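Local coordinates for ribose ABC transporter, substrate binding protein (PDB 4KQ9) that probably binds ribose or a related sugar in the periplasm and delivers it to an ABC importer, at residues V11-G16 with G50-S55; E27-Q32 with I253-M258; S55-V60 with V78-G83; L93-L98 with Y248-I253; S99-Q104 with P268-F273. The protein carries 1 engineered substitution. One frame throughout, in Å; residues are numbered along the deposited sequence.

Interaction 1. Residues V11-G16 with G50-S55; sequences VYSTFG and GKQIDS
Gln52 carries its CG anti to the backbone N (chi1 -155°) and runs extended beyond it, and Ser13 turns its OG anti to its own N (chi1 157°), which brings amide and hydroxyl together. The two belong to the Rossmann-like alpha/beta lobe of a type 1 periplasmic binding protein: helix 49-61 is the crossover between strands 39-45 and 66-69 and runs antiparallel over strand 9-15, which lies between them in the sheet. Gln52 NE2 donates to Ser13 OG at 3.0 Å, the hydroxyl lying somewhat off the amide plane. The same nitrogen also bonds Ser70 O, and Gln52 OE1 pairs with Ile72 N, so three bonds fix the rotation of this buried amide and tie the helix to the loop that follows strand 66-69. Gln52 OE1 also approaches Phe15 CD2 at 4.1 Å, amide and ring planes being 65° apart. Beside the amide one water bridges strand and helix, donating a hydrogen bond to Thr14 O at 2.9 Å and bonding Ser13 OG at the same distance. Its third partner is Ser55 OG, 3.0 Å from the water oxygen, a hydroxyl that also bonds Ser43 OG on strand 39-45.

Interaction 2. Residues E27-Q32 with I253-M258; sequences EGAKAQ and IAIDVM
Asp256 OD1 is gripped by two groups: Gln32 NE2 donates to it at 2.8 Å, and Arg36, just beyond the end of helix 20-35, forms a salt bridge with the same oxygen. The amide hydrogen arrives on the syn side, a little out of the carboxylate plane, with an N-H...O angle of 147°. Amide and carboxylate stand nearly perpendicular, 80° apart, and Gln32 NE2 is 3.3 Å from Asp256 OD2 at an angle too poor for a second bond. Gln32 reaches across because its CG is anti to the backbone N and the chain then bends at chi2 (60°), bringing the amide across the carboxylate at about a right angle.

These are two helices, 20-35 and 247-264, packed side by side on one face of the six-stranded parallel sheet of the lobe, with their local axes 8.5 Å apart. Toward the sheet from the polar pair, Ile255 fills the groove between them. Its CG1 comes 3.4 Å from Ala29 O and 3.8 Å from Ala29 CB, while its CG2 lies 3.9 Å from Gln32 CG. Replacing Gln32 by an alanine would probably leave Asp256 OD1 with one donor fewer and remove the CG packing on Ile255 CG2. On the sheet side, Ala29 and Ile255 both rest on Phe40 of strand 39-45.

Interaction 3. Residues S55-V60 with V78-G83; sequences SIDNAV and VPTIKG
Thr80 presses its CG2 methyl into the groove between Ile56 and Asp57, and this is where the two helices meet closely. The methyl is 3.5 Å from Ile56 CG2, which carries the tight part of the contact; its modelled approach to Asp57 OD1, 3.0 Å, is too short for carbon against a carboxylate oxygen to be taken at face value. Both methyls stand anti to their backbone N, Thr80 with the first torsion of its OG1 at -39°, turned off the staggered value, and the two side chains slant across each other. Asp57 comes in at about a right angle to Thr80, its carboxylate curling toward the second helix although its CB does not point there. The contact is thus one of van der Waals packing, and as modelled the threonine methyl faces the first helix.

Away from this wedge the fit is looser. Toward the sheet, Ile56 CD1 and Ile81 CG1 are 4.3 Å apart, an apolar contact that shares its burial with Val69 beneath. Toward solvent, Asp57 forms the exposed margin of the contact. The local axes lie 9.8 Å apart and are nearly parallel (11°), as for two successive helices on one face of a parallel sheet.

Helices 49-61 and 78-86 flank strand 66-69 in sequence and lie together on one face of the parallel sheet. Both isoleucines sit on Val69 of that strand, and Ile81 continues onto Leu98 and Val102 of the loop beyond strand 91-94.

Interaction 4. Residues L93-L98 with Y248-I253; sequences LLADGL and YEQGGI
At the C-terminal end of strand 91-94, Leu94 and Ala95 meet Gln250 near the start of helix 247-264. Leu94, with CG anti to its backbone N (chi1 -179°), pushes CD1 against the helix backbone, 3.7 Å from Gln250 O, and the same methyl is 3.9 Å from Gln250 OE1. The extended Gln250 chain carries that oxygen over Ala95, 3.4 Å from its CA and 3.6 Å from its CB. The other end of the amide is hydrogen-bonded: Gln250 NE2 donates to Gln245 O and, at 2.9 Å, to a water that in turn donates to Ala95 O at 3.0 Å. A buried amide is thereby held between helix start and strand end.

In type 1 periplasmic binding proteins the strand ends on this side of the sheet face the cleft between the two lobes, where the sugar is bound. Here the chain leaves the sheet through a classic gamma turn centred on Ala95, whose phi is positive (73°), with Asp96 N bonded to Leu94 O at 3.0 Å. A glycerol, probably from the crystallisation liquor, is bound by Asp96 OD2, consistent with a pocket next to this turn. From helix 20-35, Ile25 packs on both Leu94 and Ala95, and Phe21 on Ala95.

Interaction 5. Residues S99-Q104 with P268-F273; sequences SEDVGQ and PDRRIF
Arg270 meets Asp101 end-on, with guanidinium and carboxylate tilted 23° from each other although the two side chains cross at about a right angle. In this salt bridge NH2 donates to Asp101 OD1 and NH1 to Asp101 OD2, both at 2.8 Å and almost straight, and each oxygen is met on its syn side. The anti side of Asp101 OD1 takes Gly103 N, also at 2.8 Å, which closes an Asx turn and holds the carboxylate to its own loop. Side-on, the same guanidinium grips one backbone oxygen: Arg270 NE reaches Gln104 O at 3.1 Å and NH2 at 2.7 Å, both with the oxygen in the guanidinium plane. Four N-H groups of the arginine are thus engaged by the loop, which fixes its rotation.

The Gln104 amide lies beside NH2, its plane 35° from the guanidinium. CG sits between backbone N and carbonyl carbon (chi1 74°) and the chain folds at chi2, turning OE1 back to accept from Val102 N at 3.2 Å. NE2 donates to a glycerol, probably from the crystallisation liquor, and, at 2.7 Å, to a water that donates to Arg270 O. A leucine in place of Gln104 would probably leave Val102 N without this acceptor and break the water bridge.

The contact lies at the surface beside the sheet edge, where strand 271-273 pairs with strand 106-109, which follows the loop. Val102 packs on Val78 and Ile81 of helix 78-86 on one face, and Pro268 packs on Val257 of helix 247-264 on the other.

All five contacts build one lobe around its six-stranded parallel sheet. Interactions 1 and 3, with centres 9 Å apart, share Ser55 and helix 49-61 on one face; interactions 2 and 4, also 9 Å apart, share Ile253 and helix 247-264 on the other. Tyr12 and Leu94 touch on the face covered by helix 20-35, linking interactions 1 and 4, and Val78 and Ile81 on Val102 join interactions 3 and 5. Along the chain, interactions 1 and 3 close early, in series, within the first 83 residues. Interactions 2, 4 and 5 bring residues 248-258 and 268-273 back after the chain has built the second lobe, so this lobe is made from both ends of the sequence.

Interaction 1. Residues V11-G16 with G50-S55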
# COMPACT_ATOMS: atom_id res chain seq x y z
N VAL A 11 -14.02 16.49 -2.98
CA VAL A 11 -14.41 15.21 -3.45
C VAL A 11 -13.22 14.25 -3.50
O VAL A 11 -12.16 14.64 -3.98
CB VAL A 11 -14.93 15.32 -4.86
CG1 VAL A 11 -15.26 13.95 -5.41
CG2 VAL A 11 -16.21 16.20 -4.86
N TYR A 12 -13.45 13.03 -3.01
CA TYR A 12 -12.57 11.87 -3.19
C TYR A 12 -13.10 10.86 -4.20
O TYR A 12 -14.09 10.16 -3.90
CB TYR A 12 -12.38 11.16 -1.85
CG TYR A 12 -11.47 9.97 -1.85
CD1 TYR A 12 -10.36 9.89 -2.67
CD2 TYR A 12 -11.65 8.97 -0.92
CE1 TYR A 12 -9.50 8.81 -2.61
CE2 TYR A 12 -10.82 7.88 -0.87
CZ TYR A 12 -9.73 7.83 -1.71
OH TYR A 12 -8.94 6.77 -1.67
N SER A 13 -12.37 10.73 -5.31
CA SER A 13 -12.56 9.76 -6.33
C SER A 13 -11.71 8.53 -6.09
O SER A 13 -10.46 8.58 -6.19
CB SER A 13 -12.21 10.32 -7.70
OG SER A 13 -11.87 9.24 -8.58
N THR A 14 -12.42 7.43 -5.75
CA THR A 14 -11.80 6.14 -5.57
C THR A 14 -12.53 5.08 -6.44
O THR A 14 -13.30 5.43 -7.39
CB THR A 14 -11.66 5.81 -4.07
OG1 THR A 14 -10.81 4.66 -3.91
CG2 THR A 14 -12.99 5.61 -3.37
N PHE A 15 -12.18 3.82 -6.22
CA PHE A 15 -12.72 2.72 -7.02
C PHE A 15 -12.86 1.49 -6.10
O PHE A 15 -12.37 1.50 -4.95
CB PHE A 15 -11.84 2.44 -8.24
CG PHE A 15 -10.44 2.04 -7.89
CD1 PHE A 15 -10.11 0.69 -7.69
CD2 PHE A 15 -9.44 3.01 -7.73
CE1 PHE A 15 -8.82 0.32 -7.37
CE2 PHE A 15 -8.16 2.63 -7.38
CZ PHE A 15 -7.85 1.30 -7.21
N GLY A 16 -13.57 0.48 -6.60
CA GLY A 16 -13.69 -0.79 -5.88
C GLY A 16 -14.49 -0.74 -4.59
O GLY A 16 -13.91 -0.71 -3.47
N GLY A 50 -11.74 3.81 -17.62
CA GLY A 50 -12.68 4.64 -18.32
C GLY A 50 -13.76 5.12 -17.40
O GLY A 50 -14.21 6.24 -17.52
N LYS A 51 -14.18 4.29 -16.47
CA LYS A 51 -15.26 4.68 -15.58
C LYS A 51 -14.75 5.73 -14.57
O LYS A 51 -15.48 6.66 -14.14
CB LYS A 51 -15.77 3.44 -14.84
CG LYS A 51 -17.29 3.34 -14.72
CD LYS A 51 -17.84 4.46 -13.85
CE LYS A 51 -19.07 4.00 -13.08
NZ LYS A 51 -18.73 3.27 -11.84
N GLN A 52 -13.51 5.54 -14.14
CA GLN A 52 -12.95 6.49 -13.15
C GLN A 52 -12.76 7.86 -13.79
O GLN A 52 -13.07 8.87 -13.18
CB GLN A 52 -11.64 6.01 -12.52
CG GLN A 52 -11.48 6.69 -11.13
CD GLN A 52 -10.19 6.37 -10.37
OE1 GLN A 52 -9.29 5.65 -10.84
NE2 GLN A 52 -10.11 6.93 -9.16
N ILE A 53 -12.27 7.86 -15.02
CA ILE A 53 -12.15 9.07 -15.84
C ILE A 53 -13.46 9.86 -15.96
O ILE A 53 -13.47 11.08 -15.79
CB ILE A 53 -11.60 8.73 -17.21
CG1 ILE A 53 -10.16 8.32 -17.05
CG2 ILE A 53 -11.70 9.92 -18.15
CD1 ILE A 53 -9.55 7.77 -18.31
N ASP A 54 -14.58 9.18 -16.20
CA ASP A 54 -15.86 9.89 -16.29
C ASP A 54 -16.19 10.43 -14.93
O ASP A 54 -16.78 11.53 -14.79
CB ASP A 54 -17.05 8.97 -16.69
CG ASP A 54 -16.86 8.23 -18.02
OD1 ASP A 54 -16.09 8.67 -18.91
OD2 ASP A 54 -17.54 7.18 -18.17
N SER A 55 -15.88 9.64 -13.91
CA SER A 55 -16.30 10.06 -12.57
C SER A 55 -15.53 11.35 -12.18
O SER A 55 -16.11 12.29 -11.62
CB SER A 55 -16.10 8.95 -11.57
OG SER A 55 -16.42 9.40 -10.28
O HOH W 1 -14.37 7.75 -8.86

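Interaction 2. Residues E27-Q32 with I253-M258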
# COMPACT_ATOMS: atom_id res chain seq x y z
N GLU A 27 -13.21 5.61 4.88
CA GLU A 27 -13.60 5.83 6.26
C GLU A 27 -12.75 6.83 7.03
O GLU A 27 -13.26 7.66 7.79
CB GLU A 27 -13.59 4.50 7.06
CG GLU A 27 -14.54 3.42 6.51
N GLY A 28 -11.44 6.75 6.91
CA GLY A 28 -10.60 7.69 7.66
C GLY A 28 -10.79 9.14 7.12
O GLY A 28 -10.76 10.12 7.93
N ALA A 29 -10.99 9.25 5.81
CA ALA A 29 -11.20 10.58 5.14
C ALA A 29 -12.54 11.14 5.61
O ALA A 29 -12.62 12.30 6.00
CB ALA A 29 -11.20 10.49 3.68
N LYS A 30 -13.56 10.27 5.65
CA LYS A 30 -14.88 10.72 6.11
C LYS A 30 -14.88 11.21 7.50
O LYS A 30 -15.39 12.28 7.77
CB LYS A 30 -15.92 9.60 5.98
CG LYS A 30 -16.45 9.42 4.60
CD LYS A 30 -17.71 8.55 4.57
CE LYS A 30 -17.41 7.11 4.17
NZ LYS A 30 -18.53 6.22 4.57
N ALA A 31 -14.25 10.47 8.40
CA ALA A 31 -14.19 10.87 9.75
C ALA A 31 -13.46 12.22 9.90
O ALA A 31 -13.84 13.11 10.71
CB ALA A 31 -13.50 9.81 10.58
N GLN A 32 -12.35 12.37 9.19
CA GLN A 32 -11.61 13.64 9.39
C GLN A 32 -12.29 14.82 8.73
O GLN A 32 -12.08 15.94 9.16
CB GLN A 32 -10.16 13.56 8.94
CG GLN A 32 -9.27 14.74 9.43
CD GLN A 32 -9.12 14.95 10.91
OE1 GLN A 32 -9.46 14.12 11.74
NE2 GLN A 32 -8.56 16.08 11.26
N ILE A 253 -4.96 11.91 6.80
CA ILE A 253 -3.86 12.77 6.45
C ILE A 253 -4.18 13.53 5.17
O ILE A 253 -3.93 14.76 5.10
CB ILE A 253 -2.53 11.97 6.32
CG1 ILE A 253 -1.99 11.60 7.69
CG2 ILE A 253 -1.45 12.79 5.63
CD1 ILE A 253 -0.85 10.56 7.62
N ALA A 254 -4.69 12.85 4.16
CA ALA A 254 -5.05 13.54 2.93
C ALA A 254 -6.06 14.66 3.16
O ALA A 254 -5.91 15.78 2.60
CB ALA A 254 -5.60 12.56 1.88
N ILE A 255 -7.04 14.41 4.02
CA ILE A 255 -8.03 15.43 4.36
C ILE A 255 -7.35 16.59 5.11
O ILE A 255 -7.61 17.69 4.82
CB ILE A 255 -9.22 14.89 5.21
CG1 ILE A 255 -10.17 14.04 4.39
CG2 ILE A 255 -10.04 16.02 5.82
CD1 ILE A 255 -10.67 14.73 3.16
N ASP A 256 -6.54 16.30 6.09
CA ASP A 256 -5.83 17.33 6.81
C ASP A 256 -4.93 18.20 5.90
O ASP A 256 -4.90 19.36 6.04
CB ASP A 256 -5.05 16.78 7.96
CG ASP A 256 -5.90 16.66 9.24
OD1 ASP A 256 -6.93 17.35 9.40
OD2 ASP A 256 -5.51 15.86 10.04
N VAL A 257 -4.22 17.58 4.98
CA VAL A 257 -3.45 18.30 4.00
C VAL A 257 -4.33 19.25 3.17
O VAL A 257 -4.08 20.39 3.06
CB VAL A 257 -2.65 17.33 3.13
CG1 VAL A 257 -1.95 18.08 2.05
CG2 VAL A 257 -1.64 16.62 4.00
N MSE A 258 -5.37 18.72 2.61
CA MSE A 258 -6.27 19.54 1.85
C MSE A 258 -6.90 20.61 2.69
O MSE A 258 -6.93 21.77 2.26
CB MSE A 258 -7.37 18.70 1.22
CG MSE A 258 -8.38 19.49 0.41
SE MSE A 258 -7.51 20.16 -1.25
CE MSE A 258 -7.54 18.52 -2.25

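Interaction 3. Residues S55-V60 with V78-G83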
# COMPACT_ATOMS: atom_id res chain seq x y z
N SER A 55 -15.88 9.64 -13.91
CA SER A 55 -16.30 10.06 -12.57
C SER A 55 -15.53 11.35 -12.18
O SER A 55 -16.11 12.29 -11.62
CB SER A 55 -16.10 8.95 -11.57
OG SER A 55 -16.42 9.40 -10.28
N ILE A 56 -14.26 11.41 -12.56
CA ILE A 56 -13.39 12.53 -12.23
C ILE A 56 -13.83 13.73 -13.06
O ILE A 56 -14.12 14.82 -12.50
CB ILE A 56 -11.92 12.19 -12.54
CG1 ILE A 56 -11.38 11.27 -11.43
CG2 ILE A 56 -11.07 13.45 -12.67
CD1 ILE A 56 -10.07 10.64 -11.75
N ASP A 57 -13.84 13.52 -14.39
CA ASP A 57 -14.33 14.52 -15.38
C ASP A 57 -15.62 15.12 -14.88
O ASP A 57 -15.83 16.31 -14.94
CB ASP A 57 -14.58 13.89 -16.77
CG ASP A 57 -13.31 13.74 -17.62
OD1 ASP A 57 -12.33 14.49 -17.41
OD2 ASP A 57 -13.27 12.85 -18.51
N ASN A 58 -16.47 14.27 -14.33
CA ASN A 58 -17.73 14.73 -13.85
C ASN A 58 -17.63 15.56 -12.57
O ASN A 58 -18.31 16.60 -12.43
CB ASN A 58 -18.65 13.55 -13.61
CG ASN A 58 -19.92 13.97 -12.92
OD1 ASN A 58 -20.63 14.86 -13.39
ND2 ASN A 58 -20.19 13.36 -11.77
N ALA A 59 -16.81 15.10 -11.62
CA ALA A 59 -16.65 15.88 -10.38
C ALA A 59 -16.06 17.25 -10.70
O ALA A 59 -16.47 18.25 -10.12
CB ALA A 59 -15.79 15.14 -9.36
N VAL A 60 -15.13 17.29 -11.63
CA VAL A 60 -14.49 18.52 -12.04
C VAL A 60 -15.50 19.53 -12.58
O VAL A 60 -15.37 20.73 -12.33
CB VAL A 60 -13.41 18.23 -13.11
CG1 VAL A 60 -12.89 19.52 -13.75
CG2 VAL A 60 -12.25 17.45 -12.48
N VAL A 78 -3.71 10.20 -16.41
CA VAL A 78 -2.90 11.39 -16.51
C VAL A 78 -3.58 12.58 -17.16
O VAL A 78 -3.63 13.66 -16.57
CB VAL A 78 -1.56 11.09 -17.20
CG1 VAL A 78 -0.84 12.38 -17.60
CG2 VAL A 78 -0.70 10.21 -16.30
N PRO A 79 -4.13 12.41 -18.37
CA PRO A 79 -4.77 13.54 -19.05
C PRO A 79 -5.91 14.17 -18.27
O PRO A 79 -6.02 15.37 -18.15
CB PRO A 79 -5.32 12.89 -20.34
CG PRO A 79 -4.36 11.80 -20.61
CD PRO A 79 -4.03 11.24 -19.25
N THR A 80 -6.75 13.33 -17.72
CA THR A 80 -7.85 13.79 -16.91
C THR A 80 -7.39 14.56 -15.64
O THR A 80 -7.86 15.63 -15.33
CB THR A 80 -8.68 12.57 -16.47
OG1 THR A 80 -8.76 11.64 -17.55
CG2 THR A 80 -10.07 13.00 -16.01
N ILE A 81 -6.44 14.01 -14.90
CA ILE A 81 -6.07 14.68 -13.65
C ILE A 81 -5.31 15.99 -14.01
O ILE A 81 -5.56 17.04 -13.47
CB ILE A 81 -5.30 13.71 -12.76
CG1 ILE A 81 -6.26 12.61 -12.31
CG2 ILE A 81 -4.70 14.49 -11.58
CD1 ILE A 81 -5.59 11.39 -11.72
N LYS A 82 -4.42 15.91 -14.99
CA LYS A 82 -3.80 17.11 -15.58
C LYS A 82 -4.86 18.14 -15.99
O LYS A 82 -4.69 19.36 -15.81
CB LYS A 82 -2.96 16.71 -16.77
CG LYS A 82 -1.99 17.79 -17.21
CD LYS A 82 -0.89 17.24 -18.10
CE LYS A 82 -1.29 17.20 -19.56
NZ LYS A 82 -0.09 17.22 -20.44
N GLY A 83 -5.98 17.64 -16.49
CA GLY A 83 -7.06 18.51 -16.87
C GLY A 83 -7.67 19.22 -15.70
O GLY A 83 -7.97 20.42 -15.80

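Interaction 4. Residues L93-L98 with Y248-I253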
# COMPACT_ATOMS: atom_id res chain seq x y z
N LEU A 93 -3.05 13.26 -4.92
CA LEU A 93 -3.05 11.86 -5.18
C LEU A 93 -2.92 11.10 -3.87
O LEU A 93 -2.18 11.50 -2.95
CB LEU A 93 -1.90 11.48 -6.11
CG LEU A 93 -1.99 12.26 -7.40
CD1 LEU A 93 -0.67 12.13 -8.12
CD2 LEU A 93 -3.21 11.77 -8.19
N LEU A 94 -3.60 9.96 -3.78
CA LEU A 94 -3.74 9.27 -2.50
C LEU A 94 -3.54 7.77 -2.69
O LEU A 94 -4.22 7.17 -3.51
CB LEU A 94 -5.10 9.61 -1.88
CG LEU A 94 -5.37 8.98 -0.53
CD1 LEU A 94 -4.30 9.25 0.48
CD2 LEU A 94 -6.69 9.37 0.08
N ALA A 95 -2.59 7.21 -1.93
CA ALA A 95 -2.13 5.78 -1.89
C ALA A 95 -1.28 5.32 -3.09
O ALA A 95 -0.30 4.55 -2.94
CB ALA A 95 -3.28 4.83 -1.63
N ASP A 96 -1.68 5.75 -4.26
CA ASP A 96 -1.00 5.48 -5.50
C ASP A 96 -0.86 6.75 -6.33
O ASP A 96 -1.76 7.63 -6.33
CB ASP A 96 -1.76 4.43 -6.32
CG ASP A 96 -1.72 3.05 -5.68
OD1 ASP A 96 -0.62 2.41 -5.64
OD2 ASP A 96 -2.81 2.62 -5.22
N GLY A 97 0.23 6.82 -7.06
CA GLY A 97 0.60 7.97 -7.86
C GLY A 97 0.34 7.78 -9.35
O GLY A 97 -0.35 6.86 -9.75
N LEU A 98 0.79 8.72 -10.16
CA LEU A 98 0.62 8.65 -11.62
C LEU A 98 1.98 8.39 -12.21
O LEU A 98 3.02 8.44 -11.51
CB LEU A 98 0.04 9.93 -12.18
CG LEU A 98 -1.31 10.38 -11.60
CD1 LEU A 98 -1.82 11.70 -12.17
CD2 LEU A 98 -2.35 9.29 -11.73
N TYR A 248 -6.49 3.71 6.97
CA TYR A 248 -7.32 4.66 7.71
C TYR A 248 -6.62 6.01 7.95
O TYR A 248 -7.21 7.09 7.76
CB TYR A 248 -7.74 4.05 9.06
CG TYR A 248 -8.83 4.88 9.75
CD1 TYR A 248 -10.16 4.69 9.47
CD2 TYR A 248 -8.49 5.83 10.70
CE1 TYR A 248 -11.16 5.45 10.11
CE2 TYR A 248 -9.47 6.57 11.34
CZ TYR A 248 -10.78 6.38 11.03
OH TYR A 248 -11.72 7.11 11.68
N GLU A 249 -5.36 5.94 8.39
CA GLU A 249 -4.56 7.12 8.56
C GLU A 249 -4.29 7.88 7.27
O GLU A 249 -4.21 9.13 7.30
CB GLU A 249 -3.26 6.74 9.22
CG GLU A 249 -2.56 7.89 9.90
CD GLU A 249 -1.49 7.49 10.95
OE1 GLU A 249 -1.20 6.27 11.24
OE2 GLU A 249 -0.96 8.46 11.56
N GLN A 250 -4.07 7.16 6.16
CA GLN A 250 -3.86 7.80 4.92
C GLN A 250 -5.02 8.78 4.62
O GLN A 250 -4.81 9.91 4.13
CB GLN A 250 -3.71 6.81 3.78
CG GLN A 250 -2.43 5.99 3.85
CD GLN A 250 -2.00 5.46 2.49
OE1 GLN A 250 -2.10 6.16 1.50
NE2 GLN A 250 -1.52 4.25 2.44
N GLY A 251 -6.23 8.28 4.81
CA GLY A 251 -7.45 9.06 4.52
C GLY A 251 -7.54 10.31 5.35
O GLY A 251 -7.83 11.36 4.82
N GLY A 252 -7.19 10.20 6.63
CA GLY A 252 -7.17 11.35 7.54
C GLY A 252 -6.13 12.38 7.14
O GLY A 252 -6.36 13.57 7.15
N ILE A 253 -4.96 11.91 6.80
CA ILE A 253 -3.86 12.77 6.45
C ILE A 253 -4.18 13.53 5.17
O ILE A 253 -3.93 14.76 5.10
CB ILE A 253 -2.53 11.97 6.32
CG1 ILE A 253 -1.99 11.60 7.69
CG2 ILE A 253 -1.45 12.79 5.63
CD1 ILE A 253 -0.85 10.56 7.62
O HOH W 2 -0.01 3.84 -0.01

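Interaction 5. Residues S99-Q104 with P268-F273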
# COMPACT_ATOMS: atom_id res chain seq x y z
N SER A 99 1.96 8.12 -13.52
CA SER A 99 3.19 7.86 -14.28
C SER A 99 4.01 9.10 -14.58
O SER A 99 5.14 8.99 -14.98
CB SER A 99 2.85 7.20 -15.62
OG SER A 99 2.29 8.16 -16.52
N GLU A 100 3.46 10.29 -14.38
CA GLU A 100 4.28 11.46 -14.52
C GLU A 100 3.68 12.57 -13.71
O GLU A 100 2.51 12.49 -13.33
CB GLU A 100 4.34 11.87 -16.01
CG GLU A 100 3.05 12.49 -16.53
CD GLU A 100 3.02 12.65 -18.07
OE1 GLU A 100 3.11 11.61 -18.78
OE2 GLU A 100 2.90 13.80 -18.56
N ASP A 101 4.46 13.62 -13.48
CA ASP A 101 4.03 14.76 -12.64
C ASP A 101 3.03 15.54 -13.44
O ASP A 101 3.29 15.93 -14.55
CB ASP A 101 5.23 15.64 -12.27
CG ASP A 101 4.90 16.78 -11.26
OD1 ASP A 101 3.72 17.10 -10.96
OD2 ASP A 101 5.86 17.43 -10.79
N VAL A 102 1.86 15.78 -12.88
CA VAL A 102 0.92 16.65 -13.56
C VAL A 102 0.59 17.92 -12.76
O VAL A 102 -0.47 18.50 -12.98
CB VAL A 102 -0.38 15.87 -13.93
CG1 VAL A 102 -0.04 14.63 -14.76
CG2 VAL A 102 -1.16 15.45 -12.70
N GLY A 103 1.43 18.37 -11.82
CA GLY A 103 1.09 19.61 -11.10
C GLY A 103 0.11 19.43 -9.93
O GLY A 103 -0.50 20.40 -9.40
N GLN A 104 -0.02 18.19 -9.49
CA GLN A 104 -0.73 17.93 -8.24
C GLN A 104 -0.12 18.71 -7.10
O GLN A 104 1.11 18.96 -7.04
CB GLN A 104 -0.81 16.43 -7.95
CG GLN A 104 0.47 15.74 -7.49
CD GLN A 104 1.38 15.40 -8.64
OE1 GLN A 104 0.98 15.56 -9.80
NE2 GLN A 104 2.59 14.91 -8.34
N PRO A 268 1.59 22.50 0.66
CA PRO A 268 2.24 21.38 1.39
C PRO A 268 3.47 20.86 0.62
O PRO A 268 3.63 21.20 -0.55
CB PRO A 268 1.13 20.33 1.40
CG PRO A 268 0.35 20.63 0.24
CD PRO A 268 0.47 22.05 -0.14
N ASP A 269 4.23 19.99 1.25
CA ASP A 269 5.23 19.14 0.63
C ASP A 269 4.49 18.35 -0.47
O ASP A 269 3.37 17.90 -0.26
CB ASP A 269 5.85 18.21 1.66
CG ASP A 269 6.59 19.00 2.78
OD1 ASP A 269 7.71 19.42 2.53
OD2 ASP A 269 6.05 19.25 3.88
N ARG A 270 5.14 18.21 -1.63
CA ARG A 270 4.54 17.54 -2.76
C ARG A 270 4.58 16.02 -2.66
O ARG A 270 3.81 15.40 -3.36
CB ARG A 270 5.15 18.02 -4.08
CG ARG A 270 4.98 19.53 -4.32
CD ARG A 270 5.27 19.85 -5.78
NE ARG A 270 4.19 19.36 -6.65
CZ ARG A 270 4.37 18.77 -7.83
NH1 ARG A 270 5.61 18.57 -8.29
NH2 ARG A 270 3.32 18.37 -8.55
N ARG A 271 5.41 15.45 -1.77
CA ARG A 271 5.39 14.04 -1.43
C ARG A 271 5.25 13.92 0.06
O ARG A 271 6.05 14.46 0.79
CB ARG A 271 6.64 13.31 -1.99
CG ARG A 271 6.63 11.83 -1.86
CD ARG A 271 5.61 11.18 -2.80
NE ARG A 271 5.61 9.73 -2.67
CZ ARG A 271 4.90 8.98 -1.82
NH1 ARG A 271 4.06 9.51 -0.96
NH2 ARG A 271 5.04 7.65 -1.82
N ILE A 272 4.22 13.23 0.55
CA ILE A 272 4.07 13.06 2.02
C ILE A 272 3.95 11.55 2.25
O ILE A 272 2.97 10.96 1.80
CB ILE A 272 2.81 13.79 2.52
CG1 ILE A 272 2.96 15.31 2.32
CG2 ILE A 272 2.45 13.36 3.93
CD1 ILE A 272 1.68 16.13 2.42
N PHE A 273 5.01 10.94 2.82
CA PHE A 273 5.05 9.53 3.13
C PHE A 273 4.22 9.33 4.39
O PHE A 273 4.34 10.08 5.34
CB PHE A 273 6.47 9.10 3.42
CG PHE A 273 7.40 9.26 2.27
CD1 PHE A 273 7.15 8.64 1.07
CD2 PHE A 273 8.54 10.02 2.39
CE1 PHE A 273 8.05 8.77 -0.01
CE2 PHE A 273 9.45 10.15 1.32
CZ PHE A 273 9.22 9.50 0.12
O HOH W 3 3.93 14.78 -5.95